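Local coordinates for protein gastrodianin-4 (Gastrodia elata, PDB 1XD6) that probably binds mannose as a monomeric bulb-type monocot lectin and probably acts against fungi, at residues Asp2-Gly7 and Cys52-Gln57; Gln57-Leu62 and Asn75-Asp80. All coordinates share one frame; numbering follows the deposited sequence.

Interaction 1: residues Asp2-Gly7 and Cys52-Gln57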
loop_
_atom_site.group_PDB
_atom_site.type_symbol
_atom_site.label_atom_id
_atom_site.label_comp_id
_atom_site.label_asym_id
_atom_site.label_seq_id
_atom_site.Cartn_x
_atom_site.Cartn_y
_atom_site.Cartn_z
ATOM N N ASP A 2 10.871 -4.256 -1.198
ATOM C CA ASP A 2 10.537 -2.834 -1.074
ATOM C C ASP A 2 9.389 -2.425 -2.004
ATOM O O ASP A 2 8.931 -1.284 -1.979
ATOM C CB ASP A 2 11.779 -1.956 -1.336
ATOM C CG ASP A 2 12.267 -2.017 -2.784
ATOM O OD1 ASP A 2 12.043 -3.021 -3.485
ATOM O OD2 ASP A 2 12.909 -1.083 -3.313
ATOM N N ARG A 3 8.929 -3.353 -2.828
ATOM C CA ARG A 3 7.926 -3.019 -3.830
ATOM C C ARG A 3 6.905 -4.127 -4.094
ATOM O O ARG A 3 7.170 -5.310 -3.883
ATOM C CB ARG A 3 8.578 -2.549 -5.138
ATOM C CG ARG A 3 9.363 -3.604 -5.922
ATOM C CD ARG A 3 10.320 -2.990 -6.965
ATOM N NE ARG A 3 11.487 -2.357 -6.318
ATOM C CZ ARG A 3 12.353 -1.529 -6.917
ATOM N NH1 ARG A 3 12.211 -1.204 -8.198
ATOM N NH2 ARG A 3 13.371 -1.025 -6.224
ATOM N N LEU A 4 5.734 -3.704 -4.558
ATOM C CA LEU A 4 4.631 -4.599 -4.868
ATOM C C LEU A 4 4.143 -4.282 -6.270
ATOM O O LEU A 4 3.674 -3.178 -6.526
ATOM C CB LEU A 4 3.498 -4.400 -3.857
ATOM C CG LEU A 4 2.255 -5.301 -3.906
ATOM C CD1 LEU A 4 2.603 -6.791 -3.760
ATOM C CD2 LEU A 4 1.269 -4.897 -2.830
ATOM N N ASN A 5 4.267 -5.252 -7.163
ATOM C CA ASN A 5 3.817 -5.110 -8.538
ATOM C C ASN A 5 2.310 -5.274 -8.715
ATOM O O ASN A 5 1.651 -5.999 -7.953
ATOM C CB ASN A 5 4.555 -6.100 -9.458
ATOM C CG ASN A 5 6.068 -5.907 -9.443
ATOM O OD1 ASN A 5 6.571 -4.781 -9.493
ATOM N ND2 ASN A 5 6.801 -7.016 -9.366
ATOM N N ALA A 6 1.776 -4.589 -9.725
ATOM C CA ALA A 6 0.364 -4.717 -10.107
ATOM C C ALA A 6 0.021 -6.183 -10.305
ATOM O O ALA A 6 0.798 -6.926 -10.907
ATOM C CB ALA A 6 0.074 -3.940 -11.379
ATOM N N GLY A 7 -1.131 -6.585 -9.778
ATOM C CA GLY A 7 -1.615 -7.951 -9.882
ATOM C C GLY A 7 -1.298 -8.787 -8.665
ATOM O O GLY A 7 -1.761 -9.923 -8.562
ATOM N N CYS A 52 -8.233 -8.755 6.131
ATOM C CA CYS A 52 -8.025 -7.850 5.021
ATOM C C CYS A 52 -6.755 -8.193 4.271
ATOM O O CYS A 52 -5.793 -8.703 4.868
ATOM C CB CYS A 52 -8.007 -6.409 5.492
ATOM S SG CYS A 52 -9.504 -5.993 6.400
ATOM N N ILE A 53 -6.778 -7.950 2.962
ATOM C CA ILE A 53 -5.608 -8.082 2.111
ATOM C C ILE A 53 -5.446 -6.772 1.335
ATOM O O ILE A 53 -6.436 -6.086 1.050
ATOM C CB ILE A 53 -5.739 -9.298 1.125
ATOM C CG1 ILE A 53 -6.932 -9.135 0.195
ATOM C CG2 ILE A 53 -5.850 -10.608 1.876
ATOM C CD1 ILE A 53 -6.549 -8.641 -1.207
ATOM N N LEU A 54 -4.208 -6.447 0.993
ATOM C CA LEU A 54 -3.910 -5.275 0.197
ATOM C C LEU A 54 -3.690 -5.698 -1.237
ATOM O O LEU A 54 -2.899 -6.592 -1.490
ATOM C CB LEU A 54 -2.654 -4.566 0.734
ATOM C CG LEU A 54 -2.224 -3.328 -0.067
ATOM C CD1 LEU A 54 -3.232 -2.217 0.128
ATOM C CD2 LEU A 54 -0.842 -2.863 0.386
ATOM N N LYS A 55 -4.381 -5.060 -2.178
ATOM C CA LYS A 55 -4.212 -5.409 -3.574
ATOM C C LYS A 55 -3.734 -4.222 -4.393
ATOM O O LYS A 55 -4.391 -3.174 -4.431
ATOM C CB LYS A 55 -5.504 -6.021 -4.146
ATOM C CG LYS A 55 -5.417 -6.391 -5.621
ATOM C CD LYS A 55 -5.422 -7.912 -5.814
ATOM C CE LYS A 55 -4.826 -8.275 -7.179
ATOM N NZ LYS A 55 -4.533 -9.742 -7.289
ATOM N N MET A 56 -2.579 -4.386 -5.041
ATOM C CA MET A 56 -2.086 -3.391 -5.990
ATOM C C MET A 56 -2.701 -3.803 -7.317
ATOM O O MET A 56 -2.257 -4.775 -7.948
ATOM C CB MET A 56 -0.553 -3.394 -6.050
ATOM C CG MET A 56 0.079 -2.395 -7.057
ATOM S SD MET A 56 -0.179 -0.634 -6.667
ATOM C CE MET A 56 -1.351 -0.174 -7.946
ATOM N N GLN A 57 -3.748 -3.094 -7.725
ATOM C CA GLN A 57 -4.566 -3.549 -8.858
ATOM C C GLN A 57 -3.913 -3.174 -10.169
ATOM O O GLN A 57 -3.158 -2.200 -10.243
ATOM C CB GLN A 57 -5.990 -2.981 -8.791
ATOM C CG GLN A 57 -6.819 -3.536 -7.646
ATOM C CD GLN A 57 -8.281 -3.090 -7.659
ATOM O OE1 GLN A 57 -9.098 -3.657 -6.943
ATOM N NE2 GLN A 57 -8.607 -2.083 -8.467
#
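Leu-54 enters the contact through a methyl group: its CD2 lies 4.4 Å from CD2 of Leu-4, a loose methyl-to-methyl touch between two buried leucines. At Lys-55 the chemistry turns polar. The lysine chain bends at chi2 (110°) and brings NZ into a hydrogen bond with the backbone O of Gly-7 (3.1 Å), from above the carbonyl plane and not along a lone pair; the same ammonium also has a long, weak ion pair with a bound sulfate. Met-56 buries more surface in the contact than any other residue. With CG anti to its backbone N (chi1 179°), it slides past Leu-4 in the opposite direction, CB packing 4.0 Å from Leu-4 CD2 and CG resting 3.7 Å from Leu-4 O, while Leu-85 also packs against the methionine. The pairing joins two walls of a beta-prism II fold: strand 3-5 edges one antiparallel sheet, strand 52-56 runs inside the next, and their axes diverge by 67°. Where the chain leaves the first sheet, Met-56 O accepts the N-H of Gly-7 at 2.8 Å, and Ala-6 CA adds a CH...O contact to the same oxygen at 3.4 Å. Gly-7 has a positive phi, at which a CB would crowd the carbonyl of Ala-6. Gln-57 meets Ala-6 CB with its backbone O, 3.8 Å off; its CB points away from the first segment, and OE1 hydrogen-bonds Tyr-65 OH.

Interaction 2: residues Gln57-Leu62 and Asn75-Asp80. With SO4 (sulfate ion), chain B.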
loop_
_atom_site.group_PDB
_atom_site.type_symbol
_atom_site.label_atom_id
_atom_site.label_comp_id
_atom_site.label_asym_id
_atom_site.label_seq_id
_atom_site.Cartn_x
_atom_site.Cartn_y
_atom_site.Cartn_z
ATOM N N GLN A 57 -3.748 -3.094 -7.725
ATOM C CA GLN A 57 -4.566 -3.549 -8.858
ATOM C C GLN A 57 -3.913 -3.174 -10.169
ATOM O O GLN A 57 -3.158 -2.200 -10.243
ATOM C CB GLN A 57 -5.990 -2.981 -8.791
ATOM C CG GLN A 57 -6.819 -3.536 -7.646
ATOM C CD GLN A 57 -8.281 -3.090 -7.659
ATOM O OE1 GLN A 57 -9.098 -3.657 -6.943
ATOM N NE2 GLN A 57 -8.607 -2.083 -8.467
ATOM N N ARG A 58 -4.246 -3.928 -11.214
ATOM C CA ARG A 58 -3.679 -3.682 -12.532
ATOM C C ARG A 58 -4.131 -2.359 -13.154
ATOM O O ARG A 58 -3.580 -1.942 -14.176
ATOM C CB ARG A 58 -3.916 -4.875 -13.468
ATOM C CG ARG A 58 -3.137 -6.108 -13.056
ATOM C CD ARG A 58 -3.305 -7.297 -13.966
ATOM N NE ARG A 58 -3.188 -8.557 -13.228
ATOM C CZ ARG A 58 -2.069 -9.273 -13.131
ATOM N NH1 ARG A 58 -0.958 -8.860 -13.730
ATOM N NH2 ARG A 58 -2.060 -10.409 -12.438
ATOM N N ASP A 59 -5.108 -1.693 -12.534
ATOM C CA ASP A 59 -5.551 -0.366 -12.987
ATOM C C ASP A 59 -4.881 0.807 -12.232
ATOM O O ASP A 59 -5.213 1.964 -12.476
ATOM C CB ASP A 59 -7.095 -0.234 -12.930
ATOM C CG ASP A 59 -7.637 -0.208 -11.503
ATOM O OD1 ASP A 59 -7.173 -1.013 -10.676
ATOM O OD2 ASP A 59 -8.511 0.594 -11.097
ATOM N N GLY A 60 -3.943 0.515 -11.330
ATOM C CA GLY A 60 -3.253 1.577 -10.619
ATOM C C GLY A 60 -3.858 1.969 -9.280
ATOM O O GLY A 60 -3.308 2.827 -8.575
ATOM N N ASN A 61 -4.981 1.339 -8.933
ATOM C CA ASN A 61 -5.671 1.565 -7.657
ATOM C C ASN A 61 -5.062 0.652 -6.585
ATOM O O ASN A 61 -4.907 -0.552 -6.802
ATOM C CB ASN A 61 -7.168 1.262 -7.807
ATOM C CG ASN A 61 -8.068 2.359 -7.246
ATOM O OD1 ASN A 61 -7.604 3.383 -6.735
ATOM N ND2 ASN A 61 -9.383 2.134 -7.333
ATOM N N LEU A 62 -4.700 1.233 -5.446
ATOM C CA LEU A 62 -4.331 0.448 -4.275
ATOM C C LEU A 62 -5.603 0.238 -3.454
ATOM O O LEU A 62 -6.262 1.198 -3.124
ATOM C CB LEU A 62 -3.273 1.195 -3.462
ATOM C CG LEU A 62 -2.568 0.424 -2.360
ATOM C CD1 LEU A 62 -1.764 -0.730 -2.957
ATOM C CD2 LEU A 62 -1.689 1.390 -1.518
ATOM N N ASN A 75 -8.017 5.583 -4.927
ATOM C CA ASN A 75 -8.819 6.364 -5.874
ATOM C C ASN A 75 -7.949 7.029 -6.951
ATOM O O ASN A 75 -8.125 8.204 -7.267
ATOM C CB ASN A 75 -9.691 7.412 -5.150
ATOM C CG ASN A 75 -10.835 6.789 -4.352
ATOM O OD1 ASN A 75 -11.376 7.417 -3.438
ATOM N ND2 ASN A 75 -11.219 5.568 -4.699
ATOM N N THR A 76 -7.006 6.257 -7.479
ATOM C CA THR A 76 -6.102 6.703 -8.525
ATOM C C THR A 76 -6.325 5.763 -9.664
ATOM O O THR A 76 -5.468 4.941 -10.003
ATOM C CB THR A 76 -4.635 6.655 -8.075
ATOM O OG1 THR A 76 -4.340 5.364 -7.508
ATOM C CG2 THR A 76 -4.402 7.639 -6.931
ATOM N N ASN A 77 -7.518 5.876 -10.238
ATOM C CA ASN A 77 -7.905 5.013 -11.336
ATOM C C ASN A 77 -7.367 5.524 -12.673
ATOM O O ASN A 77 -7.495 6.704 -13.009
ATOM C CB ASN A 77 -9.425 4.833 -11.375
ATOM C CG ASN A 77 -9.847 3.512 -11.992
ATOM O OD1 ASN A 77 -11.032 3.215 -12.075
ATOM N ND2 ASN A 77 -8.882 2.721 -12.442
ATOM N N ARG A 78 -6.720 4.611 -13.387
ATOM C CA ARG A 78 -6.343 4.773 -14.778
ATOM C C ARG A 78 -6.702 3.428 -15.390
ATOM O O ARG A 78 -7.667 2.797 -14.943
ATOM C CB ARG A 78 -4.850 5.059 -14.894
ATOM C CG ARG A 78 -4.413 6.259 -14.092
ATOM C CD ARG A 78 -2.935 6.500 -14.109
ATOM N NE ARG A 78 -2.631 7.930 -14.122
ATOM C CZ ARG A 78 -1.571 8.462 -14.721
ATOM N NH1 ARG A 78 -0.697 7.682 -15.358
ATOM N NH2 ARG A 78 -1.383 9.774 -14.677
ATOM N N GLN A 79 -5.956 2.963 -16.382
ATOM C CA GLN A 79 -6.328 1.703 -17.027
ATOM C C GLN A 79 -5.302 0.617 -16.770
ATOM O O GLN A 79 -4.262 0.880 -16.170
ATOM C CB GLN A 79 -6.547 1.896 -18.525
ATOM C CG GLN A 79 -6.700 3.350 -18.928
ATOM C CD GLN A 79 -8.129 3.742 -19.215
ATOM O OE1 GLN A 79 -8.482 4.918 -19.109
ATOM N NE2 GLN A 79 -8.957 2.767 -19.592
ATOM N N ASP A 80 -5.615 -0.601 -17.218
ATOM C CA ASP A 80 -4.740 -1.755 -17.044
ATOM C C ASP A 80 -3.332 -1.433 -17.543
ATOM O O ASP A 80 -3.159 -0.983 -18.674
ATOM C CB ASP A 80 -5.311 -2.995 -17.750
ATOM C CG ASP A 80 -6.678 -3.427 -17.192
ATOM O OD1 ASP A 80 -6.894 -3.348 -15.957
ATOM O OD2 ASP A 80 -7.602 -3.864 -17.920
HETATM S S SO4 B . -6.342 -7.081 -10.515
HETATM O O1 SO4 B . -7.078 -6.957 -9.262
HETATM O O2 SO4 B . -6.964 -8.132 -11.312
HETATM O O3 SO4 B . -4.976 -7.419 -10.173
HETATM O O4 SO4 B . -6.351 -5.844 -11.268
#
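Asp-59 and Arg-78 supply the backbone bond between the two loops, Arg-78 N donating to Asp-59 O at 3.2 Å. Nearby, Asp-80 CA approaches Arg-58 O at 3.1 Å in a CH...O contact, close to where Arg-58 and Gly-81 are joined by a backbone hydrogen bond. Two further bonds join side chain to main chain. Thr-76 OG1, set between its own backbone N and carbonyl carbon (chi1 50°), donates to Gly-60 O at 2.9 Å; Asn-61 OD1 accepts Thr-76 N at 3.0 Å, from above its carbonyl plane. Ser-74 OG hydrogen-bonds both Asn-61 OD1 and Thr-76 OG1, tying the two together. Between side chains, the Asp-59 carboxylate and the Asn-77 amide meet at about a right angle, but the close Asp-59 OD2 to Asn-77 ND2 approach is doubtful and not a hydrogen bond. Within the turn, Gln-57 NE2 holds Asp-59 OD1 at 2.8 Å, on its syn side. A sulfate, probably from the crystallisation liquor, takes the N-H of Arg-58 on O4 at 2.8 Å. Gln-57 to Gly-60 form a type I beta turn, and Gln-57, Asp-59, Asn-61 and Tyr-65 fall at the polar positions of the Gln-x-Asp-x-Asn-x-Val-x-Tyr signature, consistent with a mannose site as in related lectins.

In the fold
The two contacts follow one another along the chain and share Gln-57, where strand 52-56 gives way to its turn. Interaction 1 lies nearer the centre of the chain and is partly buried: leucine and methionine side chains fill the inner end, with polar bonds gathered at Gly-7. Interaction 2 is a surface contact between loops, held by backbone, hydroxyl and amide groups with little apolar packing. They also touch directly. The guanidinium carbon CZ of Arg-58 packs 3.5 Å from Gly-7 CA, and Leu-54 CD1 meets Leu-62 CG at 3.7 Å. Interaction 1 thus joins neighbouring sheets of the prism, whereas interaction 2 ties a hairpin turn to the loop leading into strand 84-87.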